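Local coordinates for topoisomerase I-like protein (Leishmania donovani, PDB 2B9S) that probably relaxes supercoiled DNA as the large subunit of a heterodimeric topoisomerase I that nicks and reseals one strand, at residues D[277-282]-D[345-350]. Sequence-based numbering, arbitrary orientation.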
ATOM      1  N   ARG D 277       5.190 -23.667  13.136  1.00 30.31           N
ATOM      2  CA  ARG D 277       3.844 -23.225  12.719  1.00 30.55           C
ATOM      3  C   ARG D 277       3.014 -22.673  13.889  1.00 31.43           C
ATOM      4  O   ARG D 277       2.353 -21.631  13.745  1.00 32.33           O
ATOM      5  CB  ARG D 277       3.092 -24.360  12.015  1.00 28.99           C
ATOM      6  CG  ARG D 277       1.855 -23.916  11.226  1.00 29.67           C
ATOM      7  CD  ARG D 277       1.249 -25.088  10.456  1.00 31.57           C
ATOM      8  NE  ARG D 277       0.728 -26.116  11.369  1.00 33.58           N
ATOM      9  CZ  ARG D 277       0.335 -27.338  11.010  1.00 33.61           C
ATOM     10  NH1 ARG D 277       0.393 -27.740   9.739  1.00 33.17           N
ATOM     11  NH2 ARG D 277      -0.120 -28.163  11.941  1.00 34.02           N
ATOM     12  N   ALA D 278       3.084 -23.355  15.040  1.00 31.49           N
ATOM     13  CA  ALA D 278       2.403 -22.950  16.291  1.00 30.26           C
ATOM     14  C   ALA D 278       2.875 -21.618  16.879  1.00 30.55           C
ATOM     15  O   ALA D 278       2.062 -20.794  17.299  1.00 31.01           O
ATOM     16  CB  ALA D 278       2.538 -24.061  17.342  1.00 29.15           C
ATOM     17  N   VAL D 279       4.189 -21.418  16.942  1.00 29.58           N
ATOM     18  CA  VAL D 279       4.751 -20.159  17.460  1.00 28.69           C
ATOM     19  C   VAL D 279       4.450 -18.993  16.501  1.00 30.03           C
ATOM     20  O   VAL D 279       4.192 -17.859  16.938  1.00 30.05           O
ATOM     21  CB  VAL D 279       6.271 -20.311  17.770  1.00 27.63           C
ATOM     22  CG1 VAL D 279       6.893 -19.017  18.256  1.00 24.35           C
ATOM     23  CG2 VAL D 279       6.485 -21.421  18.817  1.00 28.87           C
ATOM     24  N   ALA D 280       4.451 -19.283  15.198  1.00 30.17           N
ATOM     25  CA  ALA D 280       4.166 -18.263  14.190  1.00 29.27           C
ATOM     26  C   ALA D 280       2.722 -17.824  14.302  1.00 30.11           C
ATOM     27  O   ALA D 280       2.431 -16.615  14.315  1.00 29.34           O
ATOM     28  CB  ALA D 280       4.486 -18.763  12.787  1.00 28.03           C
ATOM     29  N   MET D 281       1.807 -18.788  14.411  1.00 31.90           N
ATOM     30  CA  MET D 281       0.407 -18.407  14.573  1.00 33.16           C
ATOM     31  C   MET D 281       0.096 -17.775  15.941  1.00 31.56           C
ATOM     32  O   MET D 281      -0.766 -16.915  16.047  1.00 31.71           O
ATOM     33  CB  MET D 281      -0.581 -19.492  14.087  1.00 35.90           C
ATOM     34  CG  MET D 281      -0.524 -20.832  14.719  1.00 37.06           C
ATOM     35  SD  MET D 281      -1.331 -22.067  13.654  1.00 38.33           S
ATOM     36  CE  MET D 281      -3.022 -21.991  14.254  1.00 38.28           C
ATOM     37  N   TYR D 282       0.864 -18.141  16.961  1.00 32.36           N
ATOM     38  CA  TYR D 282       0.840 -17.449  18.241  1.00 31.41           C
ATOM     39  C   TYR D 282       1.238 -15.965  18.127  1.00 33.20           C
ATOM     40  O   TYR D 282       0.591 -15.097  18.737  1.00 31.86           O
ATOM     41  CB  TYR D 282       1.764 -18.167  19.224  1.00 33.05           C
ATOM     42  CG  TYR D 282       1.987 -17.442  20.533  1.00 33.40           C
ATOM     43  CD1 TYR D 282       1.046 -17.515  21.569  1.00 32.67           C
ATOM     44  CD2 TYR D 282       3.149 -16.697  20.747  1.00 33.25           C
ATOM     45  CE1 TYR D 282       1.250 -16.851  22.777  1.00 33.11           C
ATOM     46  CE2 TYR D 282       3.364 -16.027  21.945  1.00 34.29           C
ATOM     47  CZ  TYR D 282       2.410 -16.113  22.966  1.00 34.47           C
ATOM     48  OH  TYR D 282       2.623 -15.455  24.166  1.00 35.07           O
ATOM     49  N   ALA D 345      10.632 -21.181  25.647  1.00 32.72           N
ATOM     50  CA  ALA D 345      11.495 -22.363  25.559  1.00 33.36           C
ATOM     51  C   ALA D 345      11.681 -22.899  24.128  1.00 33.57           C
ATOM     52  O   ALA D 345      12.774 -23.348  23.758  1.00 35.14           O
ATOM     53  CB  ALA D 345      10.958 -23.459  26.455  1.00 33.57           C
ATOM     54  N   LEU D 346      10.593 -22.902  23.357  1.00 33.39           N
ATOM     55  CA  LEU D 346      10.610 -23.208  21.925  1.00 30.85           C
ATOM     56  C   LEU D 346      11.534 -22.252  21.145  1.00 31.47           C
ATOM     57  O   LEU D 346      12.321 -22.700  20.330  1.00 32.75           O
ATOM     58  CB  LEU D 346       9.191 -23.159  21.364  1.00 28.78           C
ATOM     59  CG  LEU D 346       8.285 -24.383  21.555  1.00 27.09           C
ATOM     60  CD1 LEU D 346       6.859 -24.120  21.081  1.00 25.74           C
ATOM     61  CD2 LEU D 346       8.847 -25.618  20.875  1.00 27.68           C
ATOM     62  N   LEU D 347      11.452 -20.953  21.430  1.00 30.18           N
ATOM     63  CA  LEU D 347      12.335 -19.942  20.860  1.00 29.71           C
ATOM     64  C   LEU D 347      13.825 -20.156  21.173  1.00 32.25           C
ATOM     65  O   LEU D 347      14.682 -19.815  20.345  1.00 32.72           O
ATOM     66  CB  LEU D 347      11.903 -18.537  21.310  1.00 27.21           C
ATOM     67  CG  LEU D 347      10.600 -17.973  20.721  1.00 27.10           C
ATOM     68  CD1 LEU D 347      10.264 -16.599  21.322  1.00 23.62           C
ATOM     69  CD2 LEU D 347      10.638 -17.925  19.170  1.00 23.20           C
ATOM     70  N   GLN D 348      14.132 -20.691  22.358  1.00 32.19           N
ATOM     71  CA  GLN D 348      15.509 -21.065  22.693  1.00 33.99           C
ATOM     72  C   GLN D 348      15.963 -22.226  21.804  1.00 33.06           C
ATOM     73  O   GLN D 348      17.081 -22.245  21.337  1.00 32.23           O
ATOM     74  CB  GLN D 348      15.647 -21.443  24.178  1.00 34.85           C
ATOM     75  CG  GLN D 348      15.375 -20.293  25.170  1.00 36.51           C
ATOM     76  CD  GLN D 348      15.385 -20.761  26.615  1.00 37.70           C
ATOM     77  OE1 GLN D 348      14.684 -21.711  26.983  1.00 38.46           O
ATOM     78  NE2 GLN D 348      16.196 -20.106  27.443  1.00 38.00           N
ATOM     79  N   ARG D 349      15.080 -23.187  21.585  1.00 33.76           N
ATOM     80  CA  ARG D 349      15.329 -24.288  20.685  1.00 38.47           C
ATOM     81  C   ARG D 349      15.558 -23.783  19.251  1.00 36.62           C
ATOM     82  O   ARG D 349      16.486 -24.236  18.558  1.00 36.82           O
ATOM     83  CB  ARG D 349      14.161 -25.288  20.730  1.00 39.73           C
ATOM     84  CG  ARG D 349      14.515 -26.678  20.221  1.00 45.35           C
ATOM     85  CD  ARG D 349      13.393 -27.699  20.478  1.00 47.68           C
ATOM     86  NE  ARG D 349      12.608 -28.028  19.269  1.00 52.16           N
ATOM     87  CZ  ARG D 349      11.371 -28.536  19.296  1.00 53.26           C
ATOM     88  NH1 ARG D 349      10.770 -28.761  20.467  1.00 54.70           N
ATOM     89  NH2 ARG D 349      10.729 -28.815  18.162  1.00 53.17           N
ATOM     90  N   PHE D 350      14.717 -22.837  18.823  1.00 34.01           N
ATOM     91  CA  PHE D 350      14.706 -22.356  17.442  1.00 31.26           C
ATOM     92  C   PHE D 350      15.920 -21.507  17.098  1.00 31.44           C
ATOM     93  O   PHE D 350      16.151 -21.238  15.925  1.00 33.35           O
ATOM     94  CB  PHE D 350      13.433 -21.541  17.137  1.00 27.25           C
ATOM     95  CG  PHE D 350      12.159 -22.336  17.169  1.00 26.24           C
ATOM     96  CD1 PHE D 350      12.176 -23.733  17.216  1.00 25.34           C
ATOM     97  CD2 PHE D 350      10.926 -21.682  17.134  1.00 25.61           C
ATOM     98  CE1 PHE D 350      10.994 -24.451  17.254  1.00 26.14           C
ATOM     99  CE2 PHE D 350       9.734 -22.399  17.152  1.00 25.01           C
ATOM    100  CZ  PHE D 350       9.761 -23.780  17.210  1.00 25.81           C
TER
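Leu-346 O accepts a hydrogen bond from Phe-350 N at 2.8 Å and also lies 3.1 Å above the plane of the Phe-350 ring, offset toward its rim. Being four residues apart on one helix, Leu-346 and Phe-350 share the face that meets Val-279. No hydrogen bond crosses between 277-282 and 345-350; all three cross-contacts are apolar and converge on Val-279, which contributes 82 of the 155 Å² buried. Its two methyls divide the work. Val-279 CG2 reaches Leu-346 CD1 at 3.5 Å, the shortest approach, and also meets Phe-350 CE2 at 3.8 Å, coming obliquely to the ring. Val-279 CG1 lies 4.0 Å from Leu-347 CD2. A chi1 of 178° sets CG1 anti to the backbone N and turns it to Leu-347, leaving CG2, beside that N, for Leu-346 and Phe-350. Val-279 thus meets three side chains, at positions i, i+1 and i+4 of the partner helix. Axes 11.2 Å apart at closest approach, crossing at -122°, fit this contact through one side chain rather than a long interface. All four touching residues are buried, making this a small piece of the hydrophobic core of the catalytic region, with its nearest atom about 11 Å from the DNA. Arg-290 of the vanadate pocket follows three residues after the end of helix 272-287, whereas helix 341-351 follows strands 320-326 and 332-338, and Lys-328 of that pocket lies in the segment of chain that links these strands. Phe-267, in the loop joining helices 236-266 and 272-287, touches both Ala-278 and Leu-346; away from Val-279, Met-281 packs on Ile-259 and Tyr-263 of helix 236-266, and Ala-280 on Leu-369 of helix 366-373.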